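Local atomic coordinates of thiaminase-I (Naegleria gruberi, PDB entry 4HCW), a protein that belongs to the thiaminase family and folds into a mixed alpha/beta structure, with helices packed around a mixed beta-sheet. Residues 237-242 and 298-303; 288-293 and 309-314. One frame throughout, in Å; residues are numbered along the deposited sequence.

Contact 1 of 2, residues 237-242 and 298-303; sequences EIKDII and LGLTLP
Lys239 meets Leu300 through the root of its side chain: its CB rests 3.8 Å from Leu300 CD1 and 4.0 Å from Leu300 CG. This close-packed half of the contact is wholly apolar. Leu300 is buried, and with CG opposite its carbonyl carbon (chi1 -70°) its CD1 reaches CB of Lys239 while Phe318 and Tyr319 of helix 317-328 also touch it. A leucine fits because its branched end can lie between helix 239-244 and helix 317-328 without needing a polar partner. On the looser side the lysine chain runs outward past the end of helix 290-298. Its CD lies 4.0 Å from Leu298 O, a carbon-to-oxygen approach and not a bond. A bend at chi4 (-56°) then brings NZ to Asp240 OD1, 3.5 Å away, in a salt bridge within its own segment near the start of helix 239-244. Lysine suits such a border: its methylenes pack while its ammonium stays by the surface. Although glycine is commoner there, Leu300 takes the positive phi (56°) of a C-prime residue, and its side chain packs on Lys239, in the Schellman motif that terminates helix 290-298 just before strand 302-303.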
ATOM      1  N   GLU A 237      13.083  -8.705  -5.260  1.00 68.08           N
ATOM      2  CA  GLU A 237      14.342  -9.052  -5.911  1.00 68.08           C
ATOM      3  C   GLU A 237      15.256  -9.892  -5.020  1.00 68.08           C
ATOM      4  O   GLU A 237      16.349 -10.282  -5.433  1.00 68.08           O
ATOM      5  CB  GLU A 237      15.063  -7.791  -6.394  1.00107.50           C
ATOM      6  CG  GLU A 237      15.104  -7.657  -7.908  1.00107.50           C
ATOM      7  CD  GLU A 237      15.349  -6.233  -8.364  1.00107.50           C
ATOM      8  OE1 GLU A 237      15.012  -5.299  -7.605  1.00107.50           O
ATOM      9  OE2 GLU A 237      15.878  -6.047  -9.480  1.00107.50           O
ATOM     10  N   ILE A 238      14.805 -10.168  -3.801  1.00 70.60           N
ATOM     11  CA  ILE A 238      15.549 -11.020  -2.880  1.00 70.60           C
ATOM     12  C   ILE A 238      14.620 -11.985  -2.150  1.00 70.60           C
ATOM     13  O   ILE A 238      14.901 -12.393  -1.022  1.00 70.60           O
ATOM     14  CB  ILE A 238      16.330 -10.197  -1.832  1.00 68.18           C
ATOM     15  CG1 ILE A 238      15.392  -9.236  -1.097  1.00 68.18           C
ATOM     16  CG2 ILE A 238      17.474  -9.434  -2.483  1.00 68.18           C
ATOM     17  CD1 ILE A 238      16.056  -8.481   0.033  1.00 68.18           C
ATOM     18  N   LYS A 239      13.518 -12.352  -2.796  1.00 75.65           N
ATOM     19  CA  LYS A 239      12.522 -13.217  -2.170  1.00 75.65           C
ATOM     20  C   LYS A 239      13.061 -14.628  -1.936  1.00 75.65           C
ATOM     21  O   LYS A 239      12.525 -15.378  -1.118  1.00 75.65           O
ATOM     22  CB  LYS A 239      11.234 -13.262  -2.999  1.00 94.04           C
ATOM     23  CG  LYS A 239      11.118 -14.462  -3.925  1.00 94.04           C
ATOM     24  CD  LYS A 239       9.753 -14.512  -4.593  1.00 94.04           C
ATOM     25  CE  LYS A 239       9.519 -15.852  -5.271  1.00 94.04           C
ATOM     26  NZ  LYS A 239      10.583 -16.167  -6.263  1.00 94.04           N
ATOM     27  N   ASP A 240      14.124 -14.978  -2.654  1.00 93.87           N
ATOM     28  CA  ASP A 240      14.769 -16.275  -2.491  1.00 93.87           C
ATOM     29  C   ASP A 240      15.648 -16.282  -1.246  1.00 93.87           C
ATOM     30  O   ASP A 240      15.610 -17.220  -0.449  1.00 93.87           O
ATOM     31  CB  ASP A 240      15.606 -16.613  -3.725  1.00121.35           C
ATOM     32  CG  ASP A 240      14.771 -16.716  -4.985  1.00121.35           C
ATOM     33  OD1 ASP A 240      13.646 -17.254  -4.913  1.00121.35           O
ATOM     34  OD2 ASP A 240      15.238 -16.254  -6.047  1.00121.35           O
ATOM     35  N   ILE A 241      16.437 -15.223  -1.085  1.00 78.48           N
ATOM     36  CA  ILE A 241      17.319 -15.078   0.066  1.00 78.48           C
ATOM     37  C   ILE A 241      16.516 -14.931   1.358  1.00 78.48           C
ATOM     38  O   ILE A 241      16.923 -15.416   2.414  1.00 78.48           O
ATOM     39  CB  ILE A 241      18.262 -13.871  -0.111  1.00 70.21           C
ATOM     40  CG1 ILE A 241      19.037 -13.999  -1.424  1.00 70.21           C
ATOM     41  CG2 ILE A 241      19.217 -13.751   1.066  1.00 70.21           C
ATOM     42  CD1 ILE A 241      20.024 -12.881  -1.670  1.00 70.21           C
ATOM     43  N   ILE A 242      15.369 -14.266   1.262  1.00 77.09           N
ATOM     44  CA  ILE A 242      14.466 -14.122   2.399  1.00 77.09           C
ATOM     45  C   ILE A 242      13.967 -15.485   2.871  1.00 77.09           C
ATOM     46  O   ILE A 242      13.927 -15.763   4.070  1.00 77.09           O
ATOM     47  CB  ILE A 242      13.265 -13.214   2.053  1.00 78.96           C
ATOM     48  CG1 ILE A 242      13.723 -11.763   1.893  1.00 78.96           C
ATOM     49  CG2 ILE A 242      12.187 -13.306   3.124  1.00 78.96           C
ATOM     50  CD1 ILE A 242      12.606 -10.804   1.543  1.00 78.96           C
ATOM     51  N   LEU A 298       5.129 -13.559  -7.156  1.00 59.70           N
ATOM     52  CA  LEU A 298       6.487 -13.443  -7.676  1.00 59.70           C
ATOM     53  C   LEU A 298       7.073 -12.067  -7.378  1.00 59.70           C
ATOM     54  O   LEU A 298       8.290 -11.901  -7.304  1.00 59.70           O
ATOM     55  CB  LEU A 298       6.512 -13.712  -9.181  1.00 63.66           C
ATOM     56  CG  LEU A 298       6.003 -15.082  -9.634  1.00 63.66           C
ATOM     57  CD1 LEU A 298       6.084 -15.213 -11.147  1.00 63.66           C
ATOM     58  CD2 LEU A 298       6.779 -16.198  -8.950  1.00 63.66           C
ATOM     59  N   GLY A 299       6.197 -11.082  -7.204  1.00 65.25           N
ATOM     60  CA  GLY A 299       6.624  -9.727  -6.914  1.00 65.25           C
ATOM     61  C   GLY A 299       6.396  -9.347  -5.464  1.00 65.25           C
ATOM     62  O   GLY A 299       6.530  -8.180  -5.093  1.00 65.25           O
ATOM     63  N   LEU A 300       6.051 -10.341  -4.649  1.00 81.20           N
ATOM     64  CA  LEU A 300       5.762 -10.142  -3.230  1.00 81.20           C
ATOM     65  C   LEU A 300       4.669  -9.104  -2.994  1.00 81.20           C
ATOM     66  O   LEU A 300       4.676  -8.397  -1.986  1.00 81.20           O
ATOM     67  CB  LEU A 300       7.027  -9.775  -2.450  1.00 58.84           C
ATOM     68  CG  LEU A 300       8.054 -10.893  -2.278  1.00 58.84           C
ATOM     69  CD1 LEU A 300       9.206 -10.434  -1.403  1.00 58.84           C
ATOM     70  CD2 LEU A 300       7.397 -12.134  -1.693  1.00 58.84           C
ATOM     71  N   THR A 301       3.736  -9.014  -3.934  1.00 60.51           N
ATOM     72  CA  THR A 301       2.591  -8.129  -3.788  1.00 60.51           C
ATOM     73  C   THR A 301       1.521  -8.850  -2.980  1.00 60.51           C
ATOM     74  O   THR A 301       1.271 -10.037  -3.190  1.00 60.51           O
ATOM     75  CB  THR A 301       2.024  -7.711  -5.158  1.00 64.22           C
ATOM     76  OG1 THR A 301       3.065  -7.124  -5.950  1.00 64.22           O
ATOM     77  CG2 THR A 301       0.893  -6.707  -4.990  1.00 64.22           C
ATOM     78  N   LEU A 302       0.897  -8.138  -2.048  1.00 63.41           N
ATOM     79  CA  LEU A 302      -0.078  -8.751  -1.159  1.00 63.41           C
ATOM     80  C   LEU A 302      -1.506  -8.513  -1.628  1.00 63.41           C
ATOM     81  O   LEU A 302      -1.908  -7.370  -1.846  1.00 63.41           O
ATOM     82  CB  LEU A 302       0.085  -8.211   0.263  1.00 93.54           C
ATOM     83  CG  LEU A 302       1.511  -8.094   0.801  1.00 93.54           C
ATOM     84  CD1 LEU A 302       1.498  -7.535   2.214  1.00 93.54           C
ATOM     85  CD2 LEU A 302       2.219  -9.437   0.757  1.00 93.54           C
ATOM     86  N   PRO A 303      -2.276  -9.598  -1.794  1.00 65.24           N
ATOM     87  CA  PRO A 303      -3.716  -9.483  -2.043  1.00 65.24           C
ATOM     88  C   PRO A 303      -4.406  -8.923  -0.806  1.00 65.24           C
ATOM     89  O   PRO A 303      -3.858  -9.018   0.292  1.00 65.24           O
ATOM     90  CB  PRO A 303      -4.146 -10.933  -2.279  1.00 66.22           C
ATOM     91  CG  PRO A 303      -2.899 -11.641  -2.692  1.00 66.22           C
ATOM     92  CD  PRO A 303      -1.807 -10.988  -1.907  1.00 66.22           C
TER

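Contact 2 of 2, residues 288-293 and 309-314; sequences TNTLVL and IAHLAK
His311 NE2 is hydrogen-bonded to OD1 of Asp294, which helps to fix the rotation of the imidazole as it reaches toward helix 290-298. The ring gets there because CG stands opposite the backbone N (chi1 174°), carrying it away from its own helix. Leu293 and Thr290 then receive it. The carbons of Leu293 lie obliquely along the ring, CB 3.7 Å and CD1 3.9 Å from His311 CD2. At the other end His311 CE1 comes within 3.9 Å of Thr290 CG2, the two side chains meeting at about a right angle. Histidine suits this half-exposed spot, since one ring can pack on carbon and still use a nitrogen. Deeper down, Leu312 turns its branched end to the backbone of Leu293, and the two leucines approach at 4.5 Å between Leu293 CB and Leu312 CD2. Asn289, a classic N-cap residue, caps the start of helix 290-298 by accepting from Leu291 N at its OD1 (3.0 Å). Helices 290-298 and 306-313 thus pack directly against each other, the short strand 302-303 joining them in sequence, while Tyr319 of helix 317-328 touches Leu312 and Ile309 leans on Ser323 and Phe326 of that same helix.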
ATOM      1  N   THR A 288      -9.490 -13.223  -7.926  1.00 91.42           N
ATOM      2  CA  THR A 288      -9.619 -14.651  -7.636  1.00 91.42           C
ATOM      3  C   THR A 288      -8.844 -15.568  -8.586  1.00 91.42           C
ATOM      4  O   THR A 288      -8.635 -16.742  -8.278  1.00 91.42           O
ATOM      5  CB  THR A 288     -11.097 -15.094  -7.599  1.00 93.80           C
ATOM      6  OG1 THR A 288     -11.692 -14.892  -8.887  1.00 93.80           O
ATOM      7  CG2 THR A 288     -11.867 -14.298  -6.556  1.00 93.80           C
ATOM      8  N   ASN A 289      -8.425 -15.040  -9.733  1.00 75.68           N
ATOM      9  CA  ASN A 289      -7.658 -15.826 -10.698  1.00 75.68           C
ATOM     10  C   ASN A 289      -6.332 -16.281 -10.103  1.00 75.68           C
ATOM     11  O   ASN A 289      -5.493 -15.461  -9.734  1.00 75.68           O
ATOM     12  CB  ASN A 289      -7.415 -15.024 -11.979  1.00 75.46           C
ATOM     13  CG  ASN A 289      -6.966 -15.891 -13.143  1.00 75.46           C
ATOM     14  OD1 ASN A 289      -6.176 -16.820 -12.978  1.00 75.46           O
ATOM     15  ND2 ASN A 289      -7.472 -15.583 -14.332  1.00 75.46           N
ATOM     16  N   THR A 290      -6.150 -17.596 -10.018  1.00 75.99           N
ATOM     17  CA  THR A 290      -4.966 -18.173  -9.390  1.00 75.99           C
ATOM     18  C   THR A 290      -3.677 -17.819 -10.124  1.00 75.99           C
ATOM     19  O   THR A 290      -2.614 -17.737  -9.511  1.00 75.99           O
ATOM     20  CB  THR A 290      -5.077 -19.706  -9.273  1.00102.65           C
ATOM     21  OG1 THR A 290      -5.232 -20.277 -10.578  1.00102.65           O
ATOM     22  CG2 THR A 290      -6.271 -20.087  -8.412  1.00102.65           C
ATOM     23  N   LEU A 291      -3.768 -17.611 -11.433  1.00 73.47           N
ATOM     24  CA  LEU A 291      -2.595 -17.246 -12.219  1.00 73.47           C
ATOM     25  C   LEU A 291      -2.157 -15.820 -11.906  1.00 73.47           C
ATOM     26  O   LEU A 291      -0.963 -15.533 -11.828  1.00 73.47           O
ATOM     27  CB  LEU A 291      -2.862 -17.410 -13.717  1.00 69.85           C
ATOM     28  CG  LEU A 291      -1.679 -17.104 -14.640  1.00 69.85           C
ATOM     29  CD1 LEU A 291      -0.440 -17.875 -14.206  1.00 69.85           C
ATOM     30  CD2 LEU A 291      -2.026 -17.425 -16.083  1.00 69.85           C
ATOM     31  N   VAL A 292      -3.128 -14.931 -11.728  1.00 64.64           N
ATOM     32  CA  VAL A 292      -2.837 -13.555 -11.351  1.00 64.64           C
ATOM     33  C   VAL A 292      -2.263 -13.518  -9.938  1.00 64.64           C
ATOM     34  O   VAL A 292      -1.294 -12.808  -9.669  1.00 64.64           O
ATOM     35  CB  VAL A 292      -4.094 -12.669 -11.423  1.00 52.67           C
ATOM     36  CG1 VAL A 292      -3.777 -11.255 -10.963  1.00 52.67           C
ATOM     37  CG2 VAL A 292      -4.652 -12.658 -12.838  1.00 52.67           C
ATOM     38  N   LEU A 293      -2.864 -14.297  -9.042  1.00 56.05           N
ATOM     39  CA  LEU A 293      -2.394 -14.391  -7.667  1.00 56.05           C
ATOM     40  C   LEU A 293      -0.969 -14.933  -7.603  1.00 56.05           C
ATOM     41  O   LEU A 293      -0.139 -14.427  -6.848  1.00 56.05           O
ATOM     42  CB  LEU A 293      -3.328 -15.271  -6.833  1.00 70.29           C
ATOM     43  CG  LEU A 293      -4.752 -14.754  -6.614  1.00 70.29           C
ATOM     44  CD1 LEU A 293      -5.536 -15.703  -5.719  1.00 70.29           C
ATOM     45  CD2 LEU A 293      -4.734 -13.352  -6.027  1.00 70.29           C
ATOM     46  N   ILE A 309      -4.540 -14.112   0.324  1.00 82.10           N
ATOM     47  CA  ILE A 309      -3.390 -14.267   1.207  1.00 82.10           C
ATOM     48  C   ILE A 309      -3.155 -15.740   1.520  1.00 82.10           C
ATOM     49  O   ILE A 309      -2.017 -16.212   1.517  1.00 82.10           O
ATOM     50  CB  ILE A 309      -3.578 -13.483   2.522  1.00 78.90           C
ATOM     51  CG1 ILE A 309      -3.780 -11.995   2.229  1.00 78.90           C
ATOM     52  CG2 ILE A 309      -2.383 -13.683   3.443  1.00 78.90           C
ATOM     53  CD1 ILE A 309      -3.997 -11.152   3.467  1.00 78.90           C
ATOM     54  N   ALA A 310      -4.240 -16.463   1.782  1.00 85.79           N
ATOM     55  CA  ALA A 310      -4.161 -17.888   2.078  1.00 85.79           C
ATOM     56  C   ALA A 310      -3.564 -18.661   0.908  1.00 85.79           C
ATOM     57  O   ALA A 310      -2.741 -19.555   1.101  1.00 85.79           O
ATOM     58  CB  ALA A 310      -5.535 -18.436   2.429  1.00 70.86           C
ATOM     59  N   HIS A 311      -3.982 -18.303  -0.303  1.00 71.30           N
ATOM     60  CA  HIS A 311      -3.511 -18.964  -1.518  1.00 71.30           C
ATOM     61  C   HIS A 311      -1.997 -18.864  -1.687  1.00 71.30           C
ATOM     62  O   HIS A 311      -1.350 -19.805  -2.146  1.00 71.30           O
ATOM     63  CB  HIS A 311      -4.208 -18.375  -2.746  1.00 90.30           C
ATOM     64  CG  HIS A 311      -3.683 -18.898  -4.047  1.00 90.30           C
ATOM     65  ND1 HIS A 311      -4.046 -20.124  -4.558  1.00 90.30           N
ATOM     66  CD2 HIS A 311      -2.817 -18.361  -4.939  1.00 90.30           C
ATOM     67  CE1 HIS A 311      -3.429 -20.320  -5.710  1.00 90.30           C
ATOM     68  NE2 HIS A 311      -2.676 -19.264  -5.964  1.00 90.30           N
ATOM     69  N   LEU A 312      -1.435 -17.719  -1.312  1.00 70.81           N
ATOM     70  CA  LEU A 312      -0.006 -17.484  -1.479  1.00 70.81           C
ATOM     71  C   LEU A 312       0.790 -17.930  -0.259  1.00 70.81           C
ATOM     72  O   LEU A 312       2.010 -18.074  -0.323  1.00 70.81           O
ATOM     73  CB  LEU A 312       0.262 -16.011  -1.789  1.00 70.00           C
ATOM     74  CG  LEU A 312      -0.352 -15.518  -3.101  1.00 70.00           C
ATOM     75  CD1 LEU A 312      -0.048 -14.047  -3.337  1.00 70.00           C
ATOM     76  CD2 LEU A 312       0.140 -16.366  -4.265  1.00 70.00           C
ATOM     77  N   ALA A 313       0.092 -18.155   0.849  1.00 97.74           N
ATOM     78  CA  ALA A 313       0.736 -18.585   2.084  1.00 97.74           C
ATOM     79  C   ALA A 313       0.994 -20.089   2.081  1.00 97.74           C
ATOM     80  O   ALA A 313       1.783 -20.594   2.881  1.00 97.74           O
ATOM     81  CB  ALA A 313      -0.110 -18.193   3.286  1.00 96.69           C
ATOM     82  N   LYS A 314       0.330 -20.799   1.175  1.00 76.76           N
ATOM     83  CA  LYS A 314       0.440 -22.253   1.104  1.00 76.76           C
ATOM     84  C   LYS A 314       1.802 -22.724   0.597  1.00 76.76           C
ATOM     85  O   LYS A 314       2.158 -23.891   0.757  1.00 76.76           O
ATOM     86  CB  LYS A 314      -0.670 -22.830   0.222  1.00 80.47           C
ATOM     87  CG  LYS A 314      -2.070 -22.652   0.782  1.00 80.47           C
ATOM     88  CD  LYS A 314      -3.120 -23.156  -0.193  1.00 80.47           C
ATOM     89  CE  LYS A 314      -4.523 -22.967   0.356  1.00 80.47           C
ATOM     90  NZ  LYS A 314      -5.561 -23.453  -0.596  1.00 80.47           N
TER

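How the contacts relate
Both contacts are partly buried and lie on the same side of the chain's centre, their own centres about 15 Å (contact 1) and 18 Å (contact 2) from it. Contact 1 has one buried leucine, Leu300, and contact 2 has two, each beside a more open polar border. They share helix 290-298: contact 2 uses its first turn, contact 1 the turn that ends it. Strand 302-303, part of contact 1, leads on into helix 306-313 of contact 2, and Pro303 CG lies 3.8 Å from Leu312 CD1. Tyr319 touches both Leu300 and Leu312. Contact 1 sets Lys239, near the start of helix 239-244, against the leucine that ends helix 290-298, whereas contact 2 sets a histidine, held by an aspartate, between two helices.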